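Local coordinates for envelope glycoprotein (Thogoto virus, PDB 5XEA) that is thought to attach the virus to its host-cell receptor and then to drive fusion of the virion with the host membrane, at residues B[44-49]-B[423-428]; B[149-154]-B[193-198]; B[342-345]-B[349-352]. All coordinates share one frame; numbering follows the deposited sequence.

Interaction 1 (B[44-49]-B[423-428])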
loop_
_atom_site.group_PDB
_atom_site.type_symbol
_atom_site.label_atom_id
_atom_site.label_comp_id
_atom_site.label_asym_id
_atom_site.label_seq_id
_atom_site.Cartn_x
_atom_site.Cartn_y
_atom_site.Cartn_z
ATOM N N ALA B 44 -24.484 -8.451 -11.581
ATOM C CA ALA B 44 -23.837 -9.363 -12.516
ATOM C C ALA B 44 -24.489 -10.731 -12.419
ATOM O O ALA B 44 -24.655 -11.270 -11.321
ATOM C CB ALA B 44 -22.334 -9.472 -12.250
ATOM N N GLY B 45 -24.851 -11.288 -13.561
ATOM C CA GLY B 45 -25.490 -12.591 -13.601
ATOM C C GLY B 45 -24.913 -13.469 -14.691
ATOM O O GLY B 45 -24.467 -12.990 -15.734
ATOM N N TYR B 46 -24.929 -14.782 -14.430
ATOM C CA TYR B 46 -24.436 -15.769 -15.381
ATOM C C TYR B 46 -25.432 -16.910 -15.492
ATOM O O TYR B 46 -26.186 -17.190 -14.557
ATOM C CB TYR B 46 -23.041 -16.319 -14.993
ATOM C CG TYR B 46 -22.994 -17.139 -13.722
ATOM C CD1 TYR B 46 -23.143 -18.526 -13.752
ATOM C CD2 TYR B 46 -22.786 -16.526 -12.490
ATOM C CE1 TYR B 46 -23.107 -19.268 -12.586
ATOM C CE2 TYR B 46 -22.753 -17.262 -11.322
ATOM C CZ TYR B 46 -22.908 -18.632 -11.370
ATOM O OH TYR B 46 -22.864 -19.353 -10.191
ATOM N N ARG B 47 -25.420 -17.563 -16.649
ATOM C CA ARG B 47 -26.255 -18.735 -16.888
ATOM C C ARG B 47 -25.646 -19.524 -18.033
ATOM O O ARG B 47 -25.337 -18.954 -19.086
ATOM C CB ARG B 47 -27.693 -18.333 -17.216
ATOM C CG ARG B 47 -28.623 -19.503 -17.589
ATOM C CD ARG B 47 -30.051 -18.980 -17.641
ATOM N NE ARG B 47 -30.178 -17.948 -18.660
ATOM C CZ ARG B 47 -31.224 -17.142 -18.801
ATOM N NH1 ARG B 47 -32.264 -17.245 -17.985
ATOM N NH2 ARG B 47 -31.222 -16.240 -19.777
ATOM N N THR B 48 -25.489 -20.823 -17.825
ATOM C CA THR B 48 -24.919 -21.711 -18.832
ATOM C C THR B 48 -25.624 -23.055 -18.747
ATOM O O THR B 48 -26.056 -23.485 -17.669
ATOM C CB THR B 48 -23.388 -21.843 -18.612
ATOM O OG1 THR B 48 -22.755 -20.597 -18.928
ATOM C CG2 THR B 48 -22.779 -22.932 -19.448
ATOM N N ALA B 49 -25.745 -23.721 -19.896
ATOM C CA ALA B 49 -26.259 -25.081 -19.958
ATOM C C ALA B 49 -25.142 -26.040 -20.362
ATOM O O ALA B 49 -24.291 -25.696 -21.186
ATOM C CB ALA B 49 -27.429 -25.183 -20.950
ATOM N N TRP B 423 -16.798 -7.983 -8.321
ATOM C CA TRP B 423 -15.967 -8.507 -9.396
ATOM C C TRP B 423 -15.360 -9.848 -9.033
ATOM O O TRP B 423 -15.206 -10.685 -9.914
ATOM C CB TRP B 423 -14.875 -7.515 -9.780
ATOM C CG TRP B 423 -15.428 -6.209 -10.228
ATOM C CD1 TRP B 423 -15.393 -5.036 -9.548
ATOM C CD2 TRP B 423 -16.110 -5.948 -11.457
ATOM N NE1 TRP B 423 -16.001 -4.039 -10.287
ATOM C CE2 TRP B 423 -16.454 -4.579 -11.462
ATOM C CE3 TRP B 423 -16.474 -6.744 -12.552
ATOM C CZ2 TRP B 423 -17.137 -3.986 -12.518
ATOM C CZ3 TRP B 423 -17.153 -6.154 -13.604
ATOM C CH2 TRP B 423 -17.474 -4.793 -13.584
ATOM N N SER B 424 -15.034 -10.086 -7.754
ATOM C CA SER B 424 -14.556 -11.411 -7.380
ATOM C C SER B 424 -15.628 -12.480 -7.552
ATOM O O SER B 424 -15.281 -13.654 -7.645
ATOM C CB SER B 424 -14.034 -11.415 -5.941
ATOM O OG SER B 424 -15.076 -11.211 -5.015
ATOM N N PHE B 425 -16.912 -12.092 -7.597
ATOM C CA PHE B 425 -17.994 -13.024 -7.933
ATOM C C PHE B 425 -17.774 -13.664 -9.295
ATOM O O PHE B 425 -18.097 -14.841 -9.500
ATOM C CB PHE B 425 -19.333 -12.276 -7.912
ATOM C CG PHE B 425 -20.565 -13.140 -8.194
ATOM C CD1 PHE B 425 -21.100 -13.958 -7.207
ATOM C CD2 PHE B 425 -21.232 -13.045 -9.409
ATOM C CE1 PHE B 425 -22.244 -14.725 -7.444
ATOM C CE2 PHE B 425 -22.392 -13.807 -9.658
ATOM C CZ PHE B 425 -22.896 -14.641 -8.678
ATOM N N VAL B 426 -17.263 -12.892 -10.255
ATOM C CA VAL B 426 -17.022 -13.428 -11.597
ATOM C C VAL B 426 -15.942 -14.504 -11.560
ATOM O O VAL B 426 -16.059 -15.545 -12.222
ATOM C CB VAL B 426 -16.642 -12.282 -12.555
ATOM C CG1 VAL B 426 -16.346 -12.818 -13.969
ATOM C CG2 VAL B 426 -17.723 -11.190 -12.537
ATOM N N VAL B 427 -14.867 -14.262 -10.797
ATOM C CA VAL B 427 -13.765 -15.219 -10.678
ATOM C C VAL B 427 -14.220 -16.473 -9.949
ATOM O O VAL B 427 -13.890 -17.595 -10.357
ATOM C CB VAL B 427 -12.565 -14.569 -9.948
ATOM C CG1 VAL B 427 -11.365 -15.568 -9.841
ATOM C CG2 VAL B 427 -12.139 -13.280 -10.624
ATOM N N LYS B 428 -14.973 -16.306 -8.853
ATOM C CA LYS B 428 -15.553 -17.453 -8.148
ATOM C C LYS B 428 -16.453 -18.282 -9.060
ATOM O O LYS B 428 -16.493 -19.514 -8.957
ATOM C CB LYS B 428 -16.348 -16.975 -6.925
ATOM C CG LYS B 428 -15.471 -16.485 -5.771
ATOM C CD LYS B 428 -16.290 -15.828 -4.649
ATOM C CE LYS B 428 -15.360 -15.047 -3.705
ATOM N NZ LYS B 428 -16.107 -14.178 -2.745
#
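The carbonyl oxygen of Ala-44 meets Phe-425 CE2 at 3.8 Å, a van der Waals touch without a bond; the backbone hydrogen bonding of Ala-44 is with Thr-145 of strand 133-156. Everything else that joins the two segments is apolar. Phe-425 extends straight off helix 423-428 because its CG stands opposite the backbone N (chi1 -178°), and the far end of its ring arrives beside the Tyr-46 ring. The closest atoms are Phe-425 CZ and Tyr-46 CE2, 3.7 Å apart, while Phe-425 CE2 sits in the plane of the tyrosine ring, at its edge, 3.9 Å from Tyr-46 CD2. The two side chains cross at about a right angle, yet their ring planes meet at 48°, an oblique pairing with centroids 5.9 Å apart.

Phe-187 on the adjoining strand 187-192 touches Tyr-46 and Phe-425 alike, so three aromatic side chains gather here, and Thr-145 also packs against Phe-425. On the helix, the backbone bond from Lys-428 N to Ser-424 O, 2.9 Å long, belongs to the turn that carries the phenylalanine. The alternation of the strand sends Ala-44 and Tyr-46 toward this turn; Arg-47 instead forms a salt bridge with Glu-79. The arrangement is a helix packed on a beta sheet, with Phe-425 as its main contact to strand 44-49, while Val-426 and Trp-423 reach the neighbouring strands; it joins the late helix 421-437 to the long strand 40-56 of the antiparallel sheet in a gp64-family fusogen.

Interaction 2 (B[149-154]-B[193-198]); sequences VFFNLQ and DNFEIQ
Phe-151 runs from segment 149-154 toward Phe-195, which comes from the opposite direction, and the two rings meet by their outer halves. Its CB already points toward segment 193-198, and CG, set between the backbone N and the carbonyl carbon (chi1 62°), directs the ring toward Phe-195. Further along, CE1 comes 3.8 Å from Phe-195 CZ, and on the other side of the ring CE2 lies 3.5 Å from Phe-195 CE2. The tip makes the closest touch, with Phe-151 CZ only 3.3 Å from Phe-195 CZ, a tight fit that puts the Phe-195 atom over one face of the Phe-151 ring. The planes are almost parallel, at 9°, but slid so far apart that little of one ring covers the other; the centroids are 4.7 Å apart. Asp-193 CB lies over the other face of Phe-195, 3.5 Å above the plane and toward its rim.

Two residues on, Leu-153 CD2 and Ile-197 CD1 touch at 3.9 Å as their side chains slide past each other. Thr-35 of strand 24-35 packs against all four of these residues, and Tyr-242 meets Phe-151 edge-to-face. The contact packs the end of strand 133-156, in the branched antiparallel sheet, against Phe-195 in the loop leading into strand 197-209 and Ile-197 at the start of that strand, and so joins the branched sheet to the six-stranded one.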
loop_
_atom_site.group_PDB
_atom_site.type_symbol
_atom_site.label_atom_id
_atom_site.label_comp_id
_atom_site.label_asym_id
_atom_site.label_seq_id
_atom_site.Cartn_x
_atom_site.Cartn_y
_atom_site.Cartn_z
ATOM N N VAL B 149 -19.765 -1.145 -5.880
ATOM C CA VAL B 149 -18.386 -0.976 -6.314
ATOM C C VAL B 149 -18.050 0.514 -6.328
ATOM O O VAL B 149 -18.882 1.343 -6.720
ATOM C CB VAL B 149 -18.140 -1.607 -7.698
ATOM C CG1 VAL B 149 -18.342 -3.170 -7.658
ATOM C CG2 VAL B 149 -19.023 -0.952 -8.732
ATOM N N PHE B 150 -16.834 0.857 -5.902
ATOM C CA PHE B 150 -16.450 2.264 -5.927
ATOM C C PHE B 150 -16.188 2.705 -7.364
ATOM O O PHE B 150 -16.069 1.884 -8.284
ATOM C CB PHE B 150 -15.215 2.535 -5.049
ATOM C CG PHE B 150 -13.955 1.797 -5.489
ATOM C CD1 PHE B 150 -13.120 2.325 -6.462
ATOM C CD2 PHE B 150 -13.601 0.597 -4.894
ATOM C CE1 PHE B 150 -11.966 1.649 -6.843
ATOM C CE2 PHE B 150 -12.460 -0.073 -5.257
ATOM C CZ PHE B 150 -11.639 0.445 -6.229
ATOM N N PHE B 151 -16.099 4.020 -7.560
ATOM C CA PHE B 151 -15.932 4.571 -8.895
ATOM C C PHE B 151 -15.129 5.860 -8.787
ATOM O O PHE B 151 -14.811 6.321 -7.692
ATOM C CB PHE B 151 -17.294 4.810 -9.566
ATOM C CG PHE B 151 -18.162 5.816 -8.835
ATOM C CD1 PHE B 151 -18.105 7.163 -9.151
ATOM C CD2 PHE B 151 -19.005 5.409 -7.816
ATOM C CE1 PHE B 151 -18.893 8.094 -8.463
ATOM C CE2 PHE B 151 -19.787 6.312 -7.127
ATOM C CZ PHE B 151 -19.728 7.665 -7.447
ATOM N N ASN B 152 -14.766 6.411 -9.945
ATOM C CA ASN B 152 -14.180 7.735 -10.051
ATOM C C ASN B 152 -15.132 8.648 -10.811
ATOM O O ASN B 152 -16.038 8.184 -11.511
ATOM C CB ASN B 152 -12.833 7.710 -10.787
ATOM C CG ASN B 152 -11.710 7.124 -9.946
ATOM O OD1 ASN B 152 -11.737 7.168 -8.708
ATOM N ND2 ASN B 152 -10.706 6.579 -10.622
ATOM N N LEU B 153 -14.918 9.955 -10.666
ATOM C CA LEU B 153 -15.464 10.918 -11.609
ATOM C C LEU B 153 -14.358 11.350 -12.557
ATOM O O LEU B 153 -13.174 11.216 -12.254
ATOM C CB LEU B 153 -16.059 12.139 -10.897
ATOM C CG LEU B 153 -17.338 11.981 -10.070
ATOM C CD1 LEU B 153 -17.779 13.367 -9.554
ATOM C CD2 LEU B 153 -18.450 11.287 -10.855
ATOM N N GLN B 154 -14.749 11.876 -13.711
ATOM C CA GLN B 154 -13.764 12.179 -14.737
ATOM C C GLN B 154 -14.337 13.196 -15.710
ATOM O O GLN B 154 -15.515 13.124 -16.075
ATOM C CB GLN B 154 -13.344 10.900 -15.479
ATOM C CG GLN B 154 -12.297 11.119 -16.555
ATOM C CD GLN B 154 -11.723 9.810 -17.093
ATOM O OE1 GLN B 154 -11.358 8.908 -16.328
ATOM N NE2 GLN B 154 -11.641 9.700 -18.416
ATOM N N ASP B 193 -26.216 3.802 -11.284
ATOM C CA ASP B 193 -25.883 4.896 -10.365
ATOM C C ASP B 193 -27.157 5.381 -9.682
ATOM O O ASP B 193 -28.031 5.962 -10.330
ATOM C CB ASP B 193 -25.203 6.051 -11.096
ATOM C CG ASP B 193 -23.933 5.625 -11.777
ATOM O OD1 ASP B 193 -23.294 4.680 -11.268
ATOM O OD2 ASP B 193 -23.576 6.224 -12.812
ATOM N N ASN B 194 -27.266 5.123 -8.386
ATOM C CA ASN B 194 -28.366 5.641 -7.574
ATOM C C ASN B 194 -27.905 6.877 -6.795
ATOM O O ASN B 194 -27.929 6.939 -5.564
ATOM C CB ASN B 194 -28.894 4.547 -6.651
ATOM C CG ASN B 194 -29.444 3.348 -7.418
ATOM O OD1 ASN B 194 -30.199 3.498 -8.383
ATOM N ND2 ASN B 194 -29.059 2.148 -6.992
ATOM N N PHE B 195 -27.447 7.866 -7.556
ATOM C CA PHE B 195 -26.937 9.115 -7.009
ATOM C C PHE B 195 -26.945 10.148 -8.122
ATOM O O PHE B 195 -27.099 9.821 -9.302
ATOM C CB PHE B 195 -25.524 8.959 -6.414
ATOM C CG PHE B 195 -24.483 8.427 -7.394
ATOM C CD1 PHE B 195 -23.923 9.252 -8.365
ATOM C CD2 PHE B 195 -24.041 7.106 -7.306
ATOM C CE1 PHE B 195 -22.969 8.765 -9.249
ATOM C CE2 PHE B 195 -23.086 6.611 -8.185
ATOM C CZ PHE B 195 -22.550 7.438 -9.159
ATOM N N GLU B 196 -26.750 11.402 -7.736
ATOM C CA GLU B 196 -26.639 12.491 -8.690
ATOM C C GLU B 196 -25.319 13.220 -8.500
ATOM O O GLU B 196 -24.755 13.249 -7.401
ATOM C CB GLU B 196 -27.804 13.468 -8.553
ATOM C CG GLU B 196 -29.117 12.908 -9.064
ATOM C CD GLU B 196 -30.297 13.359 -8.232
ATOM O OE1 GLU B 196 -30.172 13.378 -6.989
ATOM O OE2 GLU B 196 -31.346 13.700 -8.821
ATOM N N ILE B 197 -24.816 13.780 -9.594
ATOM C CA ILE B 197 -23.633 14.624 -9.542
ATOM C C ILE B 197 -24.086 16.028 -9.161
ATOM O O ILE B 197 -24.963 16.603 -9.813
ATOM C CB ILE B 197 -22.879 14.614 -10.880
ATOM C CG1 ILE B 197 -22.227 13.243 -11.100
ATOM C CG2 ILE B 197 -21.840 15.714 -10.914
ATOM C CD1 ILE B 197 -21.539 13.103 -12.438
ATOM N N GLN B 198 -23.500 16.568 -8.095
ATOM C CA GLN B 198 -23.869 17.857 -7.531
ATOM C C GLN B 198 -22.756 18.861 -7.781
ATOM O O GLN B 198 -21.575 18.546 -7.609
ATOM C CB GLN B 198 -24.130 17.724 -6.030
ATOM C CG GLN B 198 -24.912 16.473 -5.691
ATOM C CD GLN B 198 -25.150 16.299 -4.211
ATOM O OE1 GLN B 198 -24.217 16.078 -3.439
ATOM N NE2 GLN B 198 -26.410 16.389 -3.805
#

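Interaction 3 (B[342-345]-B[349-352]); sequences SRFI and KFLL
Strands 342-344 and 350-352 run antiparallel at 157° with their axes 4.3 Å apart, the two arms of a beta hairpin. Arg-343 and Leu-351 form the hydrogen-bonded pair: Leu-351 N gives a nearly straight bond of 2.8 Å to Arg-343 O (166° at the hydrogen), and the bond from Arg-343 N to Leu-351 O is 3.0 Å. A third bond, from Ile-345 N to Lys-349 O at 2.9 Å, closes the arms next to the turn.

On one face Ser-342, Phe-344, Phe-350 and Leu-352 line up. Phe-344 and Phe-350 point the same way, side by side, but the heart of their contact is a CH-pi interaction: Phe-350 CB stands 3.7 Å above the centre of the Phe-344 ring. The rings themselves are oblique, joined by Phe-344 CE1 and Phe-350 CD2 at 3.7 Å. Phe-350 CG, placed between the backbone N and the carbonyl carbon (chi1 55°), turns its ring so that CD1 comes within 4.1 Å of Ser-342 CB. Against this face Ile-332 of helix 331-335 packs on Ser-342 and both phenylalanines, and Lys-326 makes a cation-pi contact with Phe-344. Arg-343, its NE turned to His-353, and Leu-351 take the other face, and at the turn end Ile-345 CG2 lies 3.9 Å from Leu-351 CG.

Backbone bonds thus fix the register of the hairpin; its largely apolar face packs on the helices and on Ile-395 of the third subunit, while the strand edge at Phe-350 and Leu-352 continues the sheet into the second subunit.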
loop_
_atom_site.group_PDB
_atom_site.type_symbol
_atom_site.label_atom_id
_atom_site.label_comp_id
_atom_site.label_asym_id
_atom_site.label_seq_id
_atom_site.Cartn_x
_atom_site.Cartn_y
_atom_site.Cartn_z
ATOM N N SER B 342 14.771 46.810 41.263
ATOM C CA SER B 342 15.985 46.007 41.329
ATOM C C SER B 342 17.205 46.862 41.683
ATOM O O SER B 342 17.205 48.079 41.542
ATOM C CB SER B 342 16.243 45.302 40.004
ATOM O OG SER B 342 16.405 46.245 38.962
ATOM N N ARG B 343 18.257 46.189 42.132
ATOM C CA ARG B 343 19.528 46.843 42.432
ATOM C C ARG B 343 20.618 45.853 42.071
ATOM O O ARG B 343 20.750 44.811 42.720
ATOM C CB ARG B 343 19.632 47.255 43.902
ATOM C CG ARG B 343 20.983 47.863 44.262
ATOM C CD ARG B 343 21.079 48.171 45.759
ATOM N NE ARG B 343 19.969 48.992 46.222
ATOM C CZ ARG B 343 19.977 50.320 46.275
ATOM N NH1 ARG B 343 21.054 50.993 45.894
ATOM N NH2 ARG B 343 18.907 50.971 46.708
ATOM N N PHE B 344 21.386 46.158 41.040
ATOM C CA PHE B 344 22.428 45.232 40.634
ATOM C C PHE B 344 23.609 45.330 41.581
ATOM O O PHE B 344 24.027 46.428 41.965
ATOM C CB PHE B 344 22.849 45.493 39.194
ATOM C CG PHE B 344 21.934 44.859 38.210
ATOM C CD1 PHE B 344 22.260 43.644 37.620
ATOM C CD2 PHE B 344 20.705 45.434 37.935
ATOM C CE1 PHE B 344 21.399 43.046 36.734
ATOM C CE2 PHE B 344 19.835 44.830 37.046
ATOM C CZ PHE B 344 20.185 43.633 36.446
ATOM N N ILE B 345 24.105 44.173 42.001
ATOM C CA ILE B 345 25.306 44.103 42.818
ATOM C C ILE B 345 26.489 43.560 42.044
ATOM O O ILE B 345 27.621 43.598 42.558
ATOM C CB ILE B 345 25.072 43.271 44.095
ATOM C CG1 ILE B 345 24.841 41.809 43.732
ATOM C CG2 ILE B 345 23.896 43.846 44.885
ATOM C CD1 ILE B 345 24.644 40.921 44.919
ATOM N N LYS B 349 24.002 39.860 38.713
ATOM C CA LYS B 349 23.273 39.632 39.954
ATOM C C LYS B 349 22.608 40.911 40.449
ATOM O O LYS B 349 23.184 41.998 40.374
ATOM C CB LYS B 349 24.202 39.056 41.023
ATOM C CG LYS B 349 24.483 37.561 40.789
ATOM C CD LYS B 349 25.280 36.921 41.920
ATOM C CE LYS B 349 26.745 37.330 41.887
ATOM N NZ LYS B 349 27.472 36.914 43.122
ATOM N N PHE B 350 21.377 40.775 40.935
ATOM C CA PHE B 350 20.626 41.922 41.419
ATOM C C PHE B 350 19.778 41.496 42.602
ATOM O O PHE B 350 19.389 40.330 42.725
ATOM C CB PHE B 350 19.714 42.535 40.344
ATOM C CG PHE B 350 18.761 41.537 39.710
ATOM C CD1 PHE B 350 17.476 41.365 40.199
ATOM C CD2 PHE B 350 19.170 40.753 38.637
ATOM C CE1 PHE B 350 16.607 40.416 39.614
ATOM C CE2 PHE B 350 18.300 39.812 38.048
ATOM C CZ PHE B 350 17.028 39.659 38.536
ATOM N N LEU B 351 19.506 42.465 43.463
ATOM C CA LEU B 351 18.568 42.352 44.561
ATOM C C LEU B 351 17.215 42.864 44.104
ATOM O O LEU B 351 17.100 43.602 43.122
ATOM C CB LEU B 351 19.038 43.180 45.768
ATOM C CG LEU B 351 20.426 42.943 46.361
ATOM C CD1 LEU B 351 20.744 44.016 47.422
ATOM C CD2 LEU B 351 20.482 41.570 46.969
ATOM N N LEU B 352 16.188 42.496 44.849
ATOM C CA LEU B 352 14.852 43.021 44.615
ATOM C C LEU B 352 14.357 43.700 45.883
ATOM O O LEU B 352 14.372 43.102 46.967
ATOM C CB LEU B 352 13.892 41.908 44.172
ATOM C CG LEU B 352 14.147 41.341 42.772
ATOM C CD1 LEU B 352 13.210 40.186 42.473
ATOM C CD2 LEU B 352 14.006 42.435 41.700
#

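Overall arrangement
Interactions 1 and 2 are neighbours, with centres about 24 Å apart, and they meet directly where Trp-423 NE1 packs 3.6 Å from Val-149 CG1. Both reach the branched antiparallel sheet, in which strands 40-56 and 133-156 lie side by side. Interaction 3 is remote: its centre is about 90 Å from that of interaction 1, on the opposite side of the chain's centre, and about 74 Å from that of interaction 2. The elongated molecule therefore has a hairpin at one end that meets both other subunits, and sheet packing farther along. A glycan sugar lies within about 11 to 13 Å of a side chain in each contact.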